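Local coordinates for UPF0062 protein MJ1593 (Methanocaldococcus jannaschii, PDB 2YX5) that is a small PurS-like protein of the UPF0062 family, with a three-stranded antiparallel sheet and two helices per chain, assembled as a tetramer, at residues A[1-12]-A[71-82]; A[15-23]-A[33-41]. All blocks are in the same frame, centred on the assembly; numbering follows the deposited sequence.

Contact 1. Residues A[1-12]-A[71-82]; sequences MYKATVIIKLKK and VIHDYEIKVEKI
The imidazole of His73 is sandwiched between two isoleucines: Ile8 CG2 comes over one face, 4.3 Å from the ring centroid in a CH-pi contact offset toward the rim, while CG1 of its chain neighbour Ile72 sits over the centre of the opposite face. At the ring edge lies Lys9 O, 3.8 Å from His73 CD2, and ND1 accepts from the backbone N of Asn69, which holds the ring's rotation. The ring of Tyr2 crosses Lys81 at a slant, its CD1 3.8 Å from Lys81 CA.

Asp74 is gripped through both carboxylate oxygens. Lys11 NZ meets OD1 of Asp74 at 2.9 Å on the syn side, and the same ammonium also bonds His73 O and Pro70 O; the bends at chi2 (-86°) and chi4 (-82°) fold the lysine back to reach them. From above the carboxylate plane, Lys12 N donates to Asp74 OD2 at 3.1 Å. Further along, Lys9 NZ makes a weak salt bridge with Glu76 OE2 (3.4 Å).

Between the backbones, paired bonds join Lys3 with Glu80, Thr5 with Lys78, Ile7 with Glu76 and Lys9 with Asp74. Ala4, Ile77 and Val79 face helix 52-67. Strand 2-10 also bonds strand 34-47 along its other edge, so this is the pairing of the central strand with an outer strand of the chain's own antiparallel sheet with one helix-covered face, in an alpha+beta fold.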
# COMPACT_ATOMS: atom_id res chain seq x y z
N MET A 1 13.90 -25.43 6.62
CA MET A 1 13.22 -24.11 6.70
C MET A 1 14.08 -23.04 6.04
O MET A 1 15.28 -22.90 6.30
CB MET A 1 12.95 -23.73 8.15
CG MET A 1 11.71 -22.88 8.32
SD MET A 1 10.30 -23.67 7.53
CE MET A 1 9.62 -24.68 8.88
N TYR A 2 13.43 -22.28 5.16
CA TYR A 2 14.11 -21.23 4.43
C TYR A 2 13.27 -19.96 4.45
O TYR A 2 12.03 -20.00 4.55
CB TYR A 2 14.34 -21.63 2.97
CG TYR A 2 14.91 -23.02 2.75
CD1 TYR A 2 16.24 -23.21 2.35
CD2 TYR A 2 14.10 -24.16 2.91
CE1 TYR A 2 16.74 -24.48 2.11
CE2 TYR A 2 14.59 -25.43 2.66
CZ TYR A 2 15.91 -25.59 2.27
OH TYR A 2 16.36 -26.86 2.03
N LYS A 3 13.98 -18.84 4.35
CA LYS A 3 13.38 -17.53 4.31
C LYS A 3 13.62 -16.94 2.92
O LYS A 3 14.75 -16.65 2.55
CB LYS A 3 14.00 -16.62 5.38
CG LYS A 3 13.59 -15.14 5.26
CD LYS A 3 14.21 -14.27 6.33
CE LYS A 3 14.02 -12.80 6.00
NZ LYS A 3 14.32 -11.93 7.15
N ALA A 4 12.56 -16.79 2.15
CA ALA A 4 12.71 -16.21 0.83
C ALA A 4 12.33 -14.75 0.94
O ALA A 4 11.33 -14.39 1.55
CB ALA A 4 11.81 -16.91 -0.18
N THR A 5 13.16 -13.89 0.37
CA THR A 5 12.86 -12.48 0.41
C THR A 5 12.48 -12.01 -0.99
O THR A 5 13.26 -12.14 -1.93
CB THR A 5 14.07 -11.70 0.95
OG1 THR A 5 14.36 -12.16 2.27
CG2 THR A 5 13.79 -10.20 0.98
N VAL A 6 11.26 -11.48 -1.14
CA VAL A 6 10.83 -10.98 -2.44
C VAL A 6 10.72 -9.45 -2.42
O VAL A 6 9.97 -8.90 -1.62
CB VAL A 6 9.46 -11.57 -2.85
CG1 VAL A 6 9.11 -11.17 -4.28
CG2 VAL A 6 9.50 -13.07 -2.72
N ILE A 7 11.49 -8.79 -3.27
CA ILE A 7 11.42 -7.34 -3.38
C ILE A 7 10.66 -7.08 -4.66
O ILE A 7 11.00 -7.63 -5.70
CB ILE A 7 12.78 -6.65 -3.55
CG1 ILE A 7 13.56 -6.68 -2.24
CG2 ILE A 7 12.57 -5.24 -3.97
CD1 ILE A 7 14.12 -8.03 -1.92
N ILE A 8 9.61 -6.26 -4.58
CA ILE A 8 8.81 -5.92 -5.73
C ILE A 8 8.78 -4.41 -5.93
O ILE A 8 8.51 -3.66 -5.01
CB ILE A 8 7.38 -6.40 -5.57
CG1 ILE A 8 7.36 -7.91 -5.39
CG2 ILE A 8 6.57 -5.98 -6.79
CD1 ILE A 8 5.95 -8.51 -5.29
N LYS A 9 9.07 -3.98 -7.15
CA LYS A 9 9.09 -2.57 -7.49
C LYS A 9 8.37 -2.35 -8.82
O LYS A 9 7.96 -3.31 -9.48
CB LYS A 9 10.55 -2.08 -7.60
CG LYS A 9 11.40 -3.04 -8.42
CD LYS A 9 12.83 -2.57 -8.60
CE LYS A 9 13.67 -3.59 -9.42
NZ LYS A 9 13.90 -4.89 -8.72
N LEU A 10 8.21 -1.09 -9.20
CA LEU A 10 7.58 -0.79 -10.47
C LEU A 10 8.65 -1.03 -11.53
O LEU A 10 9.85 -0.96 -11.24
CB LEU A 10 7.14 0.67 -10.52
CG LEU A 10 5.95 1.07 -9.66
CD1 LEU A 10 5.63 2.55 -9.87
CD2 LEU A 10 4.77 0.21 -10.03
N LYS A 11 8.22 -1.33 -12.75
CA LYS A 11 9.15 -1.54 -13.86
C LYS A 11 10.16 -0.38 -13.89
O LYS A 11 9.85 0.75 -13.50
CB LYS A 11 8.38 -1.61 -15.19
CG LYS A 11 7.95 -3.01 -15.63
CD LYS A 11 9.07 -3.71 -16.41
CE LYS A 11 8.67 -5.10 -16.97
NZ LYS A 11 8.77 -6.21 -15.97
N LYS A 12 11.38 -0.66 -14.34
CA LYS A 12 12.39 0.38 -14.42
C LYS A 12 11.94 1.37 -15.47
O LYS A 12 11.66 0.99 -16.61
CB LYS A 12 13.75 -0.20 -14.81
CG LYS A 12 14.88 0.83 -14.81
CD LYS A 12 16.21 0.22 -15.21
CE LYS A 12 16.20 -0.33 -16.64
NZ LYS A 12 16.07 0.74 -17.68
N VAL A 71 3.88 -6.90 -16.29
CA VAL A 71 3.61 -5.71 -17.09
C VAL A 71 3.99 -4.43 -16.35
O VAL A 71 4.59 -3.53 -16.94
CB VAL A 71 2.14 -5.65 -17.49
CG1 VAL A 71 1.85 -4.35 -18.24
CG2 VAL A 71 1.81 -6.84 -18.36
N ILE A 72 3.66 -4.36 -15.06
CA ILE A 72 3.94 -3.18 -14.23
C ILE A 72 4.96 -3.41 -13.11
O ILE A 72 5.36 -2.48 -12.41
CB ILE A 72 2.66 -2.71 -13.52
CG1 ILE A 72 2.16 -3.83 -12.60
CG2 ILE A 72 1.60 -2.36 -14.55
CD1 ILE A 72 0.89 -3.53 -11.81
N HIS A 73 5.40 -4.66 -12.97
CA HIS A 73 6.31 -5.01 -11.88
C HIS A 73 7.60 -5.67 -12.24
O HIS A 73 7.69 -6.44 -13.19
CB HIS A 73 5.60 -5.95 -10.91
CG HIS A 73 4.44 -5.35 -10.20
ND1 HIS A 73 3.29 -6.05 -9.92
CD2 HIS A 73 4.27 -4.12 -9.65
CE1 HIS A 73 2.47 -5.29 -9.23
NE2 HIS A 73 3.04 -4.12 -9.05
N ASP A 74 8.61 -5.36 -11.44
CA ASP A 74 9.92 -5.96 -11.55
C ASP A 74 10.05 -6.56 -10.16
O ASP A 74 9.45 -6.05 -9.21
CB ASP A 74 11.01 -4.91 -11.78
CG ASP A 74 11.29 -4.66 -13.26
OD1 ASP A 74 10.88 -5.50 -14.11
OD2 ASP A 74 11.93 -3.63 -13.58
N TYR A 75 10.80 -7.66 -10.03
CA TYR A 75 10.96 -8.27 -8.71
C TYR A 75 12.25 -9.05 -8.63
O TYR A 75 12.83 -9.39 -9.65
CB TYR A 75 9.75 -9.17 -8.39
CG TYR A 75 9.63 -10.38 -9.28
CD1 TYR A 75 10.40 -11.52 -9.05
CD2 TYR A 75 8.77 -10.38 -10.37
CE1 TYR A 75 10.33 -12.64 -9.89
CE2 TYR A 75 8.68 -11.50 -11.22
CZ TYR A 75 9.46 -12.62 -10.98
OH TYR A 75 9.34 -13.73 -11.80
N GLU A 76 12.72 -9.29 -7.41
CA GLU A 76 13.93 -10.07 -7.21
C GLU A 76 13.77 -10.94 -5.98
O GLU A 76 13.10 -10.55 -5.02
CB GLU A 76 15.16 -9.17 -7.11
CG GLU A 76 15.05 -7.97 -6.21
CD GLU A 76 16.36 -7.18 -6.16
OE1 GLU A 76 17.38 -7.75 -5.70
OE2 GLU A 76 16.37 -6.00 -6.59
N ILE A 77 14.39 -12.12 -6.01
CA ILE A 77 14.29 -13.11 -4.94
C ILE A 77 15.60 -13.59 -4.29
O ILE A 77 16.51 -14.06 -4.96
CB ILE A 77 13.54 -14.37 -5.45
CG1 ILE A 77 12.21 -13.95 -6.09
CG2 ILE A 77 13.33 -15.36 -4.32
CD1 ILE A 77 11.68 -14.94 -7.11
N LYS A 78 15.66 -13.47 -2.97
CA LYS A 78 16.81 -13.91 -2.20
C LYS A 78 16.31 -15.04 -1.29
O LYS A 78 15.27 -14.91 -0.65
CB LYS A 78 17.35 -12.76 -1.35
CG LYS A 78 17.77 -11.55 -2.18
CD LYS A 78 17.69 -10.24 -1.39
CE LYS A 78 17.91 -9.03 -2.31
NZ LYS A 78 17.72 -7.73 -1.62
N VAL A 79 17.03 -16.15 -1.26
CA VAL A 79 16.64 -17.29 -0.43
C VAL A 79 17.76 -17.63 0.55
O VAL A 79 18.90 -17.87 0.14
CB VAL A 79 16.32 -18.55 -1.30
CG1 VAL A 79 15.98 -19.73 -0.43
CG2 VAL A 79 15.16 -18.25 -2.23
N GLU A 80 17.45 -17.62 1.83
CA GLU A 80 18.42 -17.95 2.85
C GLU A 80 17.91 -19.12 3.65
O GLU A 80 16.73 -19.14 4.02
CB GLU A 80 18.63 -16.78 3.80
CG GLU A 80 19.32 -15.58 3.19
CD GLU A 80 19.52 -14.48 4.21
OE1 GLU A 80 18.51 -14.07 4.83
OE2 GLU A 80 20.68 -14.05 4.41
N LYS A 81 18.77 -20.09 3.92
CA LYS A 81 18.36 -21.23 4.73
C LYS A 81 18.38 -20.82 6.19
O LYS A 81 19.35 -20.21 6.66
CB LYS A 81 19.30 -22.42 4.55
CG LYS A 81 19.01 -23.54 5.55
CD LYS A 81 19.80 -24.81 5.28
CE LYS A 81 19.51 -25.86 6.34
NZ LYS A 81 18.05 -26.14 6.45
N ILE A 82 17.31 -21.16 6.90
CA ILE A 82 17.24 -20.83 8.32
C ILE A 82 18.06 -21.90 9.01
O ILE A 82 17.80 -23.10 8.85
CB ILE A 82 15.80 -20.85 8.83
CG1 ILE A 82 14.98 -19.80 8.08
CG2 ILE A 82 15.79 -20.54 10.32
CD1 ILE A 82 13.51 -20.08 8.09

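Contact 2. Residues A[15-23]-A[33-41]; sequences LNPEGRTIQ and NVKEVQTYK
Asn16 reaches strand 34-41 with its amide nitrogen, which is shared by two acceptors lying close to the amide plane: Thr39 OG1 at 2.8 Å and Gln38 OE1 at 3.1 Å. The two side-chain amides are turned 76° against each other, and the Asn16 N-H runs almost straight at the Gln38 oxygen (163°). That oxygen also accepts from Thr39 N, well above its carbonyl plane. Meanwhile Asn16 OD1 takes the N-H of Glu18, 3.2 Å away, making Asn16 the N-cap of the helix, so a single side chain both starts the helix and ties it to the strand.

The extended side chain of Glu18 slants across Thr39, whose OG1 gives its OE1 a weak bond of 3.0 Å. Next comes Gly19, where the helix passes closest to the strand: its CA lies 4.6 Å from that of Gln38, and Val37 CB rests on its carbonyl oxygen. This is helix-on-sheet packing, with helix 17-28 lying across one face of strand 34-47, whose outer edge continues the sheet into a third subunit by antiparallel pairing.

One turn on, Ile22 packs against two strand residues, Val37 and Thr39. Its CG2 branch, anti to the backbone N, touches Val37 CG1 at 3.8 Å, whereas CD1 meets Thr39 CG2 tip to tip at 3.7 Å; Thr21 of the fourth subunit packs on the same isoleucine. Gln23 then lays its CA against Val37 CG2, and its extended side chain brings NE2 to 2.8 Å from Lys35 O, though at too poor an angle for a hydrogen bond.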
# COMPACT_ATOMS: atom_id res chain seq x y z
N LEU A 15 7.52 6.15 -13.44
CA LEU A 15 7.56 7.07 -12.33
C LEU A 15 6.66 6.53 -11.22
O LEU A 15 5.60 5.95 -11.47
CB LEU A 15 7.14 8.48 -12.77
CG LEU A 15 8.17 9.17 -13.68
CD1 LEU A 15 7.67 10.53 -14.08
CD2 LEU A 15 9.51 9.32 -12.95
N ASN A 16 7.12 6.69 -9.99
CA ASN A 16 6.42 6.23 -8.82
C ASN A 16 5.95 7.39 -7.94
O ASN A 16 6.73 8.05 -7.25
CB ASN A 16 7.32 5.27 -8.02
CG ASN A 16 6.69 4.80 -6.72
OD1 ASN A 16 5.47 4.73 -6.57
ND2 ASN A 16 7.54 4.45 -5.76
N PRO A 17 4.64 7.64 -7.97
CA PRO A 17 4.00 8.71 -7.20
C PRO A 17 4.36 8.66 -5.71
O PRO A 17 4.51 9.70 -5.07
CB PRO A 17 2.51 8.46 -7.44
CG PRO A 17 2.49 7.88 -8.83
CD PRO A 17 3.65 6.91 -8.79
N GLU A 18 4.51 7.45 -5.16
CA GLU A 18 4.84 7.35 -3.74
C GLU A 18 6.24 7.92 -3.48
O GLU A 18 6.42 8.73 -2.57
CB GLU A 18 4.78 5.90 -3.25
CG GLU A 18 4.75 5.82 -1.71
CD GLU A 18 4.93 4.41 -1.18
OE1 GLU A 18 4.89 3.47 -2.02
OE2 GLU A 18 5.12 4.22 0.05
N GLY A 19 7.21 7.53 -4.29
CA GLY A 19 8.56 8.03 -4.10
C GLY A 19 8.61 9.54 -4.21
O GLY A 19 9.18 10.25 -3.34
N ARG A 20 8.02 10.04 -5.29
CA ARG A 20 7.99 11.47 -5.54
C ARG A 20 7.34 12.23 -4.40
O ARG A 20 7.82 13.28 -3.98
CB ARG A 20 7.27 11.73 -6.86
CG ARG A 20 8.04 11.14 -8.04
CD ARG A 20 7.12 10.83 -9.20
NE ARG A 20 6.33 12.00 -9.57
CZ ARG A 20 6.81 13.05 -10.23
NH1 ARG A 20 8.09 13.10 -10.59
NH2 ARG A 20 5.99 14.06 -10.53
N THR A 21 6.26 11.67 -3.87
CA THR A 21 5.54 12.31 -2.79
C THR A 21 6.37 12.38 -1.53
O THR A 21 6.42 13.41 -0.85
CB THR A 21 4.25 11.55 -2.49
OG1 THR A 21 3.45 11.54 -3.66
CG2 THR A 21 3.48 12.21 -1.34
N ILE A 22 7.01 11.28 -1.21
CA ILE A 22 7.82 11.26 -0.02
C ILE A 22 8.94 12.29 -0.13
O ILE A 22 9.21 13.01 0.83
CB ILE A 22 8.39 9.85 0.20
CG1 ILE A 22 7.23 8.92 0.58
CG2 ILE A 22 9.46 9.89 1.28
CD1 ILE A 22 7.59 7.47 0.71
N GLN A 23 9.57 12.36 -1.30
CA GLN A 23 10.65 13.31 -1.51
C GLN A 23 10.19 14.73 -1.22
O GLN A 23 10.74 15.43 -0.36
CB GLN A 23 11.14 13.23 -2.94
CG GLN A 23 12.42 13.98 -3.20
CD GLN A 23 12.63 14.21 -4.67
OE1 GLN A 23 11.92 15.00 -5.28
NE2 GLN A 23 13.58 13.50 -5.26
N ASN A 33 18.42 17.94 2.12
CA ASN A 33 19.51 16.98 1.86
C ASN A 33 18.97 15.83 1.01
O ASN A 33 19.71 15.26 0.14
CB ASN A 33 19.99 16.38 3.19
CG ASN A 33 21.16 17.10 3.71
OD1 ASN A 33 22.04 17.52 2.89
ND2 ASN A 33 21.24 17.29 5.04
N VAL A 34 17.71 15.46 1.28
CA VAL A 34 17.07 14.37 0.56
C VAL A 34 16.97 14.75 -0.90
O VAL A 34 16.32 15.73 -1.27
CB VAL A 34 15.68 14.04 1.13
CG1 VAL A 34 15.08 12.85 0.38
CG2 VAL A 34 15.81 13.71 2.62
N LYS A 35 17.65 13.97 -1.73
CA LYS A 35 17.67 14.24 -3.15
C LYS A 35 16.77 13.35 -3.99
O LYS A 35 16.35 13.74 -5.08
CB LYS A 35 19.11 14.17 -3.66
CG LYS A 35 19.95 15.37 -3.23
CD LYS A 35 19.43 16.66 -3.87
CE LYS A 35 20.27 17.87 -3.51
NZ LYS A 35 19.99 19.01 -4.41
N GLU A 36 16.47 12.16 -3.48
CA GLU A 36 15.65 11.23 -4.22
C GLU A 36 15.13 10.11 -3.33
O GLU A 36 15.83 9.65 -2.44
CB GLU A 36 16.47 10.65 -5.36
CG GLU A 36 15.77 9.62 -6.19
CD GLU A 36 16.64 9.20 -7.35
OE1 GLU A 36 17.11 10.10 -8.08
OE2 GLU A 36 16.84 7.98 -7.54
N VAL A 37 13.88 9.69 -3.56
CA VAL A 37 13.31 8.60 -2.77
C VAL A 37 12.68 7.54 -3.67
O VAL A 37 12.14 7.85 -4.71
CB VAL A 37 12.23 9.10 -1.80
CG1 VAL A 37 11.56 7.89 -1.14
CG2 VAL A 37 12.84 10.05 -0.76
N GLN A 38 12.78 6.28 -3.26
CA GLN A 38 12.21 5.20 -4.04
C GLN A 38 11.58 4.26 -3.03
O GLN A 38 12.06 4.18 -1.90
CB GLN A 38 13.30 4.48 -4.85
CG GLN A 38 13.01 4.39 -6.37
CD GLN A 38 11.70 3.64 -6.73
OE1 GLN A 38 10.59 4.06 -6.34
NE2 GLN A 38 11.83 2.53 -7.48
N THR A 39 10.50 3.57 -3.41
CA THR A 39 9.83 2.65 -2.50
C THR A 39 9.62 1.27 -3.10
O THR A 39 9.51 1.11 -4.30
CB THR A 39 8.49 3.22 -2.00
OG1 THR A 39 7.67 3.55 -3.12
CG2 THR A 39 8.73 4.47 -1.18
N TYR A 40 9.56 0.27 -2.22
CA TYR A 40 9.43 -1.13 -2.62
C TYR A 40 8.59 -1.87 -1.62
O TYR A 40 8.44 -1.46 -0.47
CB TYR A 40 10.80 -1.81 -2.59
CG TYR A 40 11.89 -1.08 -3.31
CD1 TYR A 40 12.03 -1.22 -4.69
CD2 TYR A 40 12.76 -0.23 -2.62
CE1 TYR A 40 13.02 -0.52 -5.39
CE2 TYR A 40 13.76 0.48 -3.31
CZ TYR A 40 13.88 0.33 -4.70
OH TYR A 40 14.84 1.02 -5.42
N LYS A 41 8.06 -2.99 -2.05
CA LYS A 41 7.29 -3.80 -1.15
C LYS A 41 8.23 -4.97 -0.84
O LYS A 41 8.83 -5.57 -1.74
CB LYS A 41 5.99 -4.29 -1.80
CG LYS A 41 4.96 -4.85 -0.81
CD LYS A 41 4.56 -3.76 0.18
CE LYS A 41 3.61 -4.22 1.29
NZ LYS A 41 3.63 -3.21 2.40

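The centres of the two contacts lie about 20 Å apart, yet they share one sheet: strand 2-10 of contact 1 is the direct neighbour of strand 34-47 of contact 2. Along the chain, contact 2 is nested within the loop that contact 1 closes, since helix 17-28 and strand 34-47 both come between strands 2-10 and 73-81. The two meet where Ile8 N approaches Lys41 O at 3.0 Å, a probable hydrogen bond, and where Leu10 CD1 packs on Asn16 CB. Contact 1 thus joins the middle strand to one outer strand, whereas contact 2 sets a helix on the other. Both touch the second subunit, and contact 2 also reaches the third and fourth.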